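Probable chemoreceptor (Methyl-accepting chemotaxis) transmembrane protein (Rhizobium meliloti, PDB 6D8V) probably acts as a transmembrane chemotaxis receptor whose sensory domain binds quaternary ammonium compounds, here 1,1-dimethyl-prolinium. Local coordinates at residues F67-F73 and V167-S173; L29-R34 and S153-P157; P244-Y250 and V263-R269. All blocks are in the same frame, centred on the assembly; numbering follows the deposited sequence.

From the N terminus, helix 2-45 comes first and supplies L29-R34, the opening half of contact 2. F67-F73 follows and opens contact 1. The chain then returns with S153-P157, closing contact 2 across 118 intervening residues, and V167-S173 closes contact 1 across 93, so these two loops cross. They also touch: D171 reaches S153, and W72 packs on A155, in one antiparallel sheet that contact 2 fastens to the long helix. Contact 3 comes later in series, a local hairpin with 12 residues between its segments and its centre about 31 Å from that of contact 1. It forms the centre of a second, four-stranded sheet, which leans on the beginning of the same helix.

Contact 1. Residues F67-F73 and V167-S173; sequences FAFGSWF and VSGVDIS. With PBE (1,1-dimethyl-prolinium), chain C.
The indole of W72 lies flat on the backbone of G169, whose CA sits 3.7 Å from the centroid of the six-membered ring and 20° off its normal, a CH-pi contact made possible by the absence of a side chain. CD of the bound 1,1-dimethyl-prolinium lies over the opposite indole face, 3.4 Å above its plane and offset toward the rim. At the far rim, W72 CZ3 meets V167 CG1 at 3.8 Å. Toward the other end of the segments, F67 CZ reaches I172 CG2, and A68 CB packs on V170 CG1. Strands 70-73 and 167-173 run antiparallel here, within the antiparallel sheet of the first PDC (Cache-type) sensor module, and their W72-D171 face forms one wall of the ligand pocket. With CG between its backbone N and carbonyl carbon (chi1 46°), W72 folds back over the neighbouring strand. W72 O accepts two hydrogen bonds, from G169 N and from S168 OG (3.2 Å). At the polar edge, W72 NE1 donates nearly in its ring plane to D171 OD1 (2.7 Å), arriving on the syn side but tilted 32° out of the carboxylate plane. S153 OG also bonds to OD1; two partners thus hold this oxygen, while OD2 faces methyl CF of the ligand, where its negative charge would probably favour the quaternary ammonium.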
loop_
_atom_site.group_PDB
_atom_site.type_symbol
_atom_site.label_atom_id
_atom_site.label_comp_id
_atom_site.label_asym_id
_atom_site.label_seq_id
_atom_site.Cartn_x
_atom_site.Cartn_y
_atom_site.Cartn_z
ATOM N N PHE A 67 -7.778 -4.520 7.555
ATOM C CA PHE A 67 -6.544 -4.572 6.784
ATOM C C PHE A 67 -5.970 -3.193 6.487
ATOM O O PHE A 67 -4.862 -3.106 5.947
ATOM C CB PHE A 67 -6.784 -5.339 5.485
ATOM C CG PHE A 67 -5.531 -5.708 4.754
ATOM C CD1 PHE A 67 -4.541 -6.463 5.378
ATOM C CD2 PHE A 67 -5.348 -5.314 3.437
ATOM C CE1 PHE A 67 -3.377 -6.809 4.705
ATOM C CE2 PHE A 67 -4.200 -5.657 2.749
ATOM C CZ PHE A 67 -3.205 -6.409 3.389
ATOM N N ALA A 68 -6.679 -2.124 6.840
ATOM C CA ALA A 68 -6.168 -0.769 6.683
ATOM C C ALA A 68 -5.445 -0.333 7.955
ATOM O O ALA A 68 -6.008 -0.408 9.051
ATOM C CB ALA A 68 -7.309 0.192 6.358
ATOM N N PHE A 69 -4.193 0.117 7.806
ATOM C CA PHE A 69 -3.429 0.593 8.955
ATOM C C PHE A 69 -3.842 1.996 9.362
ATOM O O PHE A 69 -3.768 2.346 10.545
ATOM C CB PHE A 69 -1.929 0.570 8.646
ATOM C CG PHE A 69 -1.049 0.915 9.828
ATOM C CD1 PHE A 69 -0.661 -0.064 10.728
ATOM C CD2 PHE A 69 -0.578 2.214 10.021
ATOM C CE1 PHE A 69 0.154 0.242 11.804
ATOM C CE2 PHE A 69 0.237 2.526 11.099
ATOM C CZ PHE A 69 0.602 1.541 11.988
ATOM N N GLY A 70 -4.268 2.808 8.401
ATOM C CA GLY A 70 -4.587 4.197 8.669
ATOM C C GLY A 70 -5.387 4.805 7.550
ATOM O O GLY A 70 -5.380 4.322 6.409
ATOM N N SER A 71 -6.089 5.888 7.886
ATOM C CA SER A 71 -6.934 6.633 6.965
ATOM C C SER A 71 -6.599 8.109 7.116
ATOM O O SER A 71 -6.539 8.618 8.241
ATOM C CB SER A 71 -8.420 6.376 7.258
ATOM O OG SER A 71 -9.266 6.891 6.245
ATOM N N TRP A 72 -6.379 8.800 5.999
ATOM C CA TRP A 72 -5.896 10.171 6.074
ATOM C C TRP A 72 -6.548 11.023 4.995
ATOM O O TRP A 72 -7.302 10.535 4.141
ATOM C CB TRP A 72 -4.368 10.217 5.963
ATOM C CG TRP A 72 -3.839 9.372 4.853
ATOM C CD1 TRP A 72 -3.457 8.058 4.928
ATOM C CD2 TRP A 72 -3.626 9.772 3.496
ATOM N NE1 TRP A 72 -3.016 7.625 3.704
ATOM C CE2 TRP A 72 -3.110 8.657 2.807
ATOM C CE3 TRP A 72 -3.815 10.965 2.797
ATOM C CZ2 TRP A 72 -2.786 8.700 1.457
ATOM C CZ3 TRP A 72 -3.497 11.003 1.456
ATOM C CH2 TRP A 72 -2.986 9.880 0.801
ATOM N N PHE A 73 -6.248 12.320 5.054
ATOM C CA PHE A 73 -6.675 13.270 4.031
ATOM C C PHE A 73 -5.743 14.472 4.052
ATOM O O PHE A 73 -5.660 15.175 5.064
ATOM C CB PHE A 73 -8.118 13.714 4.253
ATOM C CG PHE A 73 -8.488 14.935 3.463
ATOM C CD1 PHE A 73 -8.609 14.868 2.086
ATOM C CD2 PHE A 73 -8.690 16.156 4.092
ATOM C CE1 PHE A 73 -8.936 15.990 1.352
ATOM C CE2 PHE A 73 -9.020 17.283 3.360
ATOM C CZ PHE A 73 -9.143 17.199 1.989
ATOM N N VAL A 167 -6.367 15.266 -1.324
ATOM C CA VAL A 167 -6.186 13.837 -1.549
ATOM C C VAL A 167 -6.532 13.094 -0.267
ATOM O O VAL A 167 -6.062 13.464 0.811
ATOM C CB VAL A 167 -4.741 13.509 -1.977
ATOM C CG1 VAL A 167 -4.552 12.002 -2.083
ATOM C CG2 VAL A 167 -4.388 14.204 -3.283
ATOM N N SER A 168 -7.335 12.042 -0.387
ATOM C CA SER A 168 -7.586 11.098 0.692
ATOM C C SER A 168 -7.018 9.730 0.327
ATOM O O SER A 168 -6.901 9.371 -0.848
ATOM C CB SER A 168 -9.087 10.983 0.976
ATOM O OG SER A 168 -9.364 9.837 1.765
ATOM N N GLY A 169 -6.655 8.960 1.347
ATOM C CA GLY A 169 -6.091 7.648 1.089
ATOM C C GLY A 169 -6.127 6.751 2.310
ATOM O O GLY A 169 -6.485 7.167 3.412
ATOM N N VAL A 170 -5.716 5.507 2.091
ATOM C CA VAL A 170 -5.715 4.448 3.091
ATOM C C VAL A 170 -4.340 3.788 3.076
ATOM O O VAL A 170 -3.640 3.808 2.057
ATOM C CB VAL A 170 -6.844 3.436 2.776
ATOM C CG1 VAL A 170 -6.727 2.178 3.613
ATOM C CG2 VAL A 170 -8.187 4.096 2.975
ATOM N N ASP A 171 -3.941 3.192 4.204
ATOM C CA ASP A 171 -2.590 2.638 4.322
ATOM C C ASP A 171 -2.612 1.140 4.574
ATOM O O ASP A 171 -3.490 0.628 5.269
ATOM C CB ASP A 171 -1.776 3.311 5.441
ATOM C CG ASP A 171 -1.656 4.798 5.248
ATOM O OD1 ASP A 171 -1.738 5.265 4.084
ATOM O OD2 ASP A 171 -1.488 5.501 6.262
ATOM N N ILE A 172 -1.631 0.450 4.002
ATOM C CA ILE A 172 -1.373 -0.960 4.258
ATOM C C ILE A 172 0.042 -1.051 4.802
ATOM O O ILE A 172 1.007 -0.740 4.090
ATOM C CB ILE A 172 -1.519 -1.818 2.994
ATOM C CG1 ILE A 172 -2.887 -1.597 2.338
ATOM C CG2 ILE A 172 -1.323 -3.282 3.332
ATOM C CD1 ILE A 172 -3.128 -2.464 1.113
ATOM N N SER A 173 0.164 -1.446 6.064
ATOM C CA SER A 173 1.478 -1.593 6.662
ATOM C C SER A 173 2.204 -2.768 6.027
ATOM O O SER A 173 1.596 -3.790 5.691
ATOM C CB SER A 173 1.360 -1.795 8.169
ATOM O OG SER A 173 1.021 -3.131 8.484
HETATM N N PBE C . 0.407 9.332 5.866
HETATM C CD PBE C . -0.167 9.449 4.698
HETATM C CA PBE C . 1.863 9.587 5.512
HETATM C CB PBE C . 1.740 10.824 4.535
HETATM C CG PBE C . 0.634 10.665 3.947
HETATM C CE PBE C . -0.133 10.347 6.795
HETATM C CF PBE C . 0.225 7.967 6.399
HETATM C C PBE C . 2.759 9.861 6.612
HETATM O O PBE C . 3.874 10.402 6.376
HETATM O OXT PBE C . 2.459 9.546 7.793
#

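Contact 2. Residues L29-R34 and S153-P157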
loop_
_atom_site.group_PDB
_atom_site.type_symbol
_atom_site.label_atom_id
_atom_site.label_comp_id
_atom_site.label_asym_id
_atom_site.label_seq_id
_atom_site.Cartn_x
_atom_site.Cartn_y
_atom_site.Cartn_z
ATOM N N LEU A 29 -9.879 -2.245 -0.273
ATOM C CA LEU A 29 -9.450 -0.997 0.359
ATOM C C LEU A 29 -9.516 0.160 -0.625
ATOM O O LEU A 29 -9.987 1.250 -0.278
ATOM C CB LEU A 29 -8.030 -1.116 0.923
ATOM C CG LEU A 29 -7.810 -1.979 2.162
ATOM C CD1 LEU A 29 -6.408 -1.751 2.742
ATOM C CD2 LEU A 29 -8.878 -1.712 3.212
ATOM N N ALA A 30 -9.045 -0.056 -1.859
ATOM C CA ALA A 30 -9.153 0.985 -2.878
ATOM C C ALA A 30 -10.587 1.485 -2.997
ATOM O O ALA A 30 -10.825 2.697 -3.083
ATOM C CB ALA A 30 -8.653 0.462 -4.226
ATOM N N ALA A 31 -11.557 0.565 -2.985
ATOM C CA ALA A 31 -12.964 0.956 -3.035
ATOM C C ALA A 31 -13.367 1.765 -1.809
ATOM O O ALA A 31 -14.109 2.752 -1.923
ATOM C CB ALA A 31 -13.848 -0.279 -3.154
ATOM N N ALA A 32 -12.904 1.354 -0.623
ATOM C CA ALA A 32 -13.201 2.119 0.585
ATOM C C ALA A 32 -12.542 3.492 0.553
ATOM O O ALA A 32 -13.117 4.468 1.044
ATOM C CB ALA A 32 -12.754 1.342 1.825
ATOM N N ALA A 33 -11.347 3.593 -0.022
ATOM C CA ALA A 33 -10.722 4.903 -0.167
ATOM C C ALA A 33 -11.516 5.773 -1.139
ATOM O O ALA A 33 -11.836 6.927 -0.834
ATOM C CB ALA A 33 -9.265 4.748 -0.620
ATOM N N ARG A 34 -11.864 5.227 -2.310
ATOM C CA ARG A 34 -12.610 6.009 -3.298
ATOM C C ARG A 34 -13.959 6.468 -2.748
ATOM O O ARG A 34 -14.369 7.616 -2.964
ATOM C CB ARG A 34 -12.799 5.203 -4.591
ATOM C CG ARG A 34 -13.567 5.945 -5.685
ATOM C CD ARG A 34 -13.499 5.257 -7.054
ATOM N NE ARG A 34 -14.051 6.106 -8.113
ATOM C CZ ARG A 34 -13.976 5.838 -9.414
ATOM N NH1 ARG A 34 -13.368 4.739 -9.838
ATOM N NH2 ARG A 34 -14.512 6.673 -10.292
ATOM N N SER A 153 0.469 3.223 0.367
ATOM C CA SER A 153 -0.727 4.043 0.493
ATOM C C SER A 153 -1.547 4.038 -0.791
ATOM O O SER A 153 -1.008 4.247 -1.884
ATOM C CB SER A 153 -0.364 5.473 0.881
ATOM O OG SER A 153 0.052 5.521 2.224
ATOM N N ILE A 154 -2.848 3.813 -0.641
ATOM C CA ILE A 154 -3.816 3.910 -1.723
ATOM C C ILE A 154 -4.511 5.255 -1.573
ATOM O O ILE A 154 -5.179 5.513 -0.567
ATOM C CB ILE A 154 -4.806 2.740 -1.687
ATOM C CG1 ILE A 154 -4.047 1.437 -1.933
ATOM C CG2 ILE A 154 -5.897 2.909 -2.723
ATOM C CD1 ILE A 154 -4.902 0.203 -1.825
ATOM N N ALA A 155 -4.337 6.130 -2.558
ATOM C CA ALA A 155 -4.827 7.495 -2.464
ATOM C C ALA A 155 -5.699 7.822 -3.667
ATOM O O ALA A 155 -5.458 7.349 -4.783
ATOM C CB ALA A 155 -3.678 8.505 -2.370
ATOM N N TYR A 156 -6.719 8.638 -3.419
ATOM C CA TYR A 156 -7.689 9.067 -4.410
ATOM C C TYR A 156 -7.858 10.576 -4.345
ATOM O O TYR A 156 -7.748 11.173 -3.270
ATOM C CB TYR A 156 -9.054 8.397 -4.185
ATOM C CG TYR A 156 -9.220 7.093 -4.923
ATOM C CD1 TYR A 156 -8.841 5.893 -4.341
ATOM C CD2 TYR A 156 -9.755 7.062 -6.207
ATOM C CE1 TYR A 156 -8.997 4.693 -5.022
ATOM C CE2 TYR A 156 -9.901 5.873 -6.892
ATOM C CZ TYR A 156 -9.520 4.693 -6.295
ATOM O OH TYR A 156 -9.660 3.502 -6.971
ATOM N N PRO A 157 -8.119 11.216 -5.480
ATOM C CA PRO A 157 -8.413 12.653 -5.455
ATOM C C PRO A 157 -9.773 12.913 -4.835
ATOM O O PRO A 157 -10.741 12.191 -5.092
ATOM C CB PRO A 157 -8.389 13.051 -6.937
ATOM C CG PRO A 157 -7.700 11.918 -7.645
ATOM C CD PRO A 157 -8.009 10.690 -6.849
#
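R34 and Y156 set the geometry of this contact: the tyrosine ring presents a face to the helix, and R34 CB stands over its centre, 3.6 Å from the centroid and only 8° off the ring normal, a CH-pi contact. From there the arginine runs on in an extended chain from CG to NE, and passes above the ring's rim with CD 3.7 Å from Y156 CE2. The guanidinium, its plane 30° from that of the ring, lies beyond the ring rather than over it; the solvent-exposed R34 also touches a crystal neighbour, which may influence where its end lies. A33 CB approaches the same ring obliquely, 3.9 Å from CD1. A30 O lies near Y156 CE1, but its hydrogen-bonding partner is R34 N, one turn along the helix.

Two residues earlier in the strand, I154 also points at the helix. Its CG2 branch fits against A30, 3.8 Å from CA and 4.0 Å from CB, while its CD1 makes a looser contact with L29 CB. Between I154 and Y156, A155 faces away from the helix, toward W72. The small side chains of A30 and A33 let the axes of the two segments approach to 8.0 Å, at 34° to each other. V26 and S37 of the same helix extend the packing on I154 and Y156. This is helix-on-sheet packing, with the long N-terminal helix packed along the back of a PDC sensor sheet, on the side away from the ligand, the I154 side chain about 10 Å from it.

Contact 3. Residues P244-Y250 and V263-R269; sequences PFDRVVY and VLVDVPR
V248 and V265 pack side by side in the close-fitting part of this contact, pointing the same way with V248 CB 3.4 Å from V265 CG1, and their face is covered by F8 and A11 of helix 2-45. On the reverse face, V249 CG1 meets L264 CD2 at 3.6 Å. Next along that face R247 lies beside D266. The R247 CG is anti to its backbone N (chi1 -178°), and bends at the next two torsions swing the guanidinium back so that NH1 forms a salt bridge with D266 OD2 at 2.7 Å; the hydrogen bond itself is bent and weak. The planes of the two groups are 36° apart. R247 NH2 is also bonded to the hydroxyl of Y239. A leucine in place of R247 would probably leave the buried D266 carboxylate without this positive mate and the Y239 hydroxyl without that partner.

The two strands form an antiparallel beta hairpin at the middle of a four-stranded sheet, consistent with the second module of a double PDC sensor. V248 and V265 exchange both backbone bonds, and V263 and Y250 do likewise.

Toward the chain terminus the partly exposed P244, F245 and P268 and the exposed R269 form a more open end. D266 CB lies over one face of the F245 ring, offset toward its rim. R269, which touches a crystal neighbour, is held by its N to P244 O (3.0 Å, 176°). Its bent side chain reaches the buried D246, crossing it at about a right angle and placing NH2 2.6 Å from D246 OD1 in a second salt bridge; the same oxygen accepts from N236 N.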
loop_
_atom_site.group_PDB
_atom_site.type_symbol
_atom_site.label_atom_id
_atom_site.label_comp_id
_atom_site.label_asym_id
_atom_site.label_seq_id
_atom_site.Cartn_x
_atom_site.Cartn_y
_atom_site.Cartn_z
ATOM N N PRO A 244 19.491 -25.120 -1.470
ATOM C CA PRO A 244 19.285 -24.157 -2.536
ATOM C C PRO A 244 17.922 -24.381 -3.081
ATOM O O PRO A 244 17.314 -25.399 -2.847
ATOM C CB PRO A 244 20.374 -24.499 -3.535
ATOM C CG PRO A 244 20.821 -25.876 -3.208
ATOM C CD PRO A 244 19.877 -26.411 -2.199
ATOM N N PHE A 245 17.410 -23.382 -3.754
ATOM C CA PHE A 245 16.029 -23.397 -4.126
ATOM C C PHE A 245 15.810 -22.617 -5.361
ATOM O O PHE A 245 16.717 -22.033 -5.913
ATOM C CB PHE A 245 15.155 -22.860 -3.014
ATOM C CG PHE A 245 15.531 -21.502 -2.544
ATOM C CD1 PHE A 245 15.326 -21.158 -1.257
ATOM C CD2 PHE A 245 16.060 -20.583 -3.385
ATOM C CE1 PHE A 245 15.670 -19.916 -0.820
ATOM C CE2 PHE A 245 16.386 -19.348 -2.974
ATOM C CZ PHE A 245 16.203 -19.012 -1.694
ATOM N N ASP A 246 14.573 -22.643 -5.791
ATOM C CA ASP A 246 14.168 -21.902 -6.975
ATOM C C ASP A 246 13.299 -20.717 -6.568
ATOM O O ASP A 246 12.529 -20.792 -5.607
ATOM C CB ASP A 246 13.384 -22.799 -7.942
ATOM C CG ASP A 246 14.198 -23.970 -8.452
ATOM O OD1 ASP A 246 15.263 -23.739 -9.063
ATOM O OD2 ASP A 246 13.769 -25.125 -8.241
ATOM N N ARG A 247 13.415 -19.623 -7.316
ATOM C CA ARG A 247 12.610 -18.426 -7.088
ATOM C C ARG A 247 11.682 -18.253 -8.279
ATOM O O ARG A 247 12.143 -18.013 -9.397
ATOM C CB ARG A 247 13.489 -17.191 -6.900
ATOM C CG ARG A 247 12.716 -15.916 -6.606
ATOM C CD ARG A 247 12.854 -15.480 -5.155
ATOM N NE ARG A 247 14.136 -14.820 -4.893
ATOM C CZ ARG A 247 14.683 -14.700 -3.690
ATOM N NH1 ARG A 247 14.069 -15.200 -2.628
ATOM N NH2 ARG A 247 15.847 -14.087 -3.554
ATOM N N VAL A 248 10.380 -18.383 -8.047
ATOM C CA VAL A 248 9.377 -18.117 -9.069
ATOM C C VAL A 248 8.792 -16.736 -8.818
ATOM O O VAL A 248 8.384 -16.420 -7.692
ATOM C CB VAL A 248 8.274 -19.190 -9.073
ATOM C CG1 VAL A 248 7.162 -18.779 -10.008
ATOM C CG2 VAL A 248 8.838 -20.526 -9.493
ATOM N N VAL A 249 8.747 -15.915 -9.862
ATOM C CA VAL A 249 8.184 -14.574 -9.784
ATOM C C VAL A 249 6.864 -14.564 -10.541
ATOM O O VAL A 249 6.758 -15.124 -11.638
ATOM C CB VAL A 249 9.167 -13.523 -10.339
ATOM C CG1 VAL A 249 10.569 -13.822 -9.855
ATOM C CG2 VAL A 249 9.132 -13.514 -11.841
ATOM N N TYR A 250 5.850 -13.937 -9.947
ATOM C CA TYR A 250 4.483 -13.995 -10.467
ATOM C C TYR A 250 3.879 -12.597 -10.405
ATOM O O TYR A 250 3.365 -12.170 -9.363
ATOM C CB TYR A 250 3.646 -15.001 -9.673
ATOM C CG TYR A 250 2.311 -15.369 -10.269
ATOM C CD1 TYR A 250 2.197 -16.419 -11.182
ATOM C CD2 TYR A 250 1.149 -14.698 -9.892
ATOM C CE1 TYR A 250 0.972 -16.773 -11.716
ATOM C CE2 TYR A 250 -0.081 -15.045 -10.420
ATOM C CZ TYR A 250 -0.170 -16.079 -11.332
ATOM O OH TYR A 250 -1.405 -16.420 -11.859
ATOM N N VAL A 263 4.480 -11.630 -6.774
ATOM C CA VAL A 263 4.599 -12.679 -5.781
ATOM C C VAL A 263 5.890 -13.423 -6.076
ATOM O O VAL A 263 6.187 -13.741 -7.234
ATOM C CB VAL A 263 3.382 -13.620 -5.825
ATOM C CG1 VAL A 263 3.552 -14.763 -4.860
ATOM C CG2 VAL A 263 2.112 -12.849 -5.507
ATOM N N LEU A 264 6.685 -13.645 -5.046
ATOM C CA LEU A 264 7.851 -14.504 -5.133
ATOM C C LEU A 264 7.562 -15.731 -4.294
ATOM O O LEU A 264 7.164 -15.618 -3.131
ATOM C CB LEU A 264 9.115 -13.816 -4.615
ATOM C CG LEU A 264 9.486 -12.439 -5.147
ATOM C CD1 LEU A 264 10.793 -12.012 -4.505
ATOM C CD2 LEU A 264 9.601 -12.462 -6.660
ATOM N N VAL A 265 7.766 -16.896 -4.876
ATOM C CA VAL A 265 7.518 -18.149 -4.186
ATOM C C VAL A 265 8.809 -18.947 -4.261
ATOM O O VAL A 265 9.314 -19.226 -5.356
ATOM C CB VAL A 265 6.314 -18.899 -4.785
ATOM C CG1 VAL A 265 6.310 -18.743 -6.302
ATOM C CG2 VAL A 265 6.306 -20.356 -4.348
ATOM N N ASP A 266 9.367 -19.258 -3.098
ATOM C CA ASP A 266 10.654 -19.921 -2.998
ATOM C C ASP A 266 10.413 -21.383 -2.662
ATOM O O ASP A 266 9.754 -21.694 -1.663
ATOM C CB ASP A 266 11.526 -19.248 -1.937
ATOM C CG ASP A 266 12.059 -17.883 -2.384
ATOM O OD1 ASP A 266 11.920 -17.543 -3.579
ATOM O OD2 ASP A 266 12.626 -17.146 -1.548
ATOM N N VAL A 267 10.926 -22.270 -3.510
ATOM C CA VAL A 267 10.746 -23.705 -3.344
ATOM C C VAL A 267 12.124 -24.343 -3.219
ATOM O O VAL A 267 12.946 -24.219 -4.127
ATOM C CB VAL A 267 9.959 -24.332 -4.510
ATOM C CG1 VAL A 267 9.588 -25.773 -4.192
ATOM C CG2 VAL A 267 8.701 -23.506 -4.803
ATOM N N PRO A 268 12.435 -24.996 -2.101
ATOM C CA PRO A 268 13.746 -25.631 -1.951
ATOM C C PRO A 268 13.822 -26.977 -2.658
ATOM O O PRO A 268 12.832 -27.700 -2.803
ATOM C CB PRO A 268 13.877 -25.801 -0.433
ATOM C CG PRO A 268 12.462 -25.908 0.050
ATOM C CD PRO A 268 11.611 -25.101 -0.883
ATOM N N ARG A 269 15.032 -27.295 -3.108
ATOM C CA ARG A 269 15.334 -28.567 -3.761
ATOM C C ARG A 269 15.253 -29.748 -2.797
ATOM O O ARG A 269 16.136 -30.610 -2.789
ATOM C CB ARG A 269 16.727 -28.508 -4.382
ATOM C CG ARG A 269 16.969 -27.239 -5.161
ATOM C CD ARG A 269 16.159 -27.244 -6.438
ATOM N NE ARG A 269 17.001 -27.533 -7.590
ATOM C CZ ARG A 269 17.465 -26.604 -8.419
ATOM N NH1 ARG A 269 18.238 -26.945 -9.444
ATOM N NH2 ARG A 269 17.149 -25.330 -8.227
#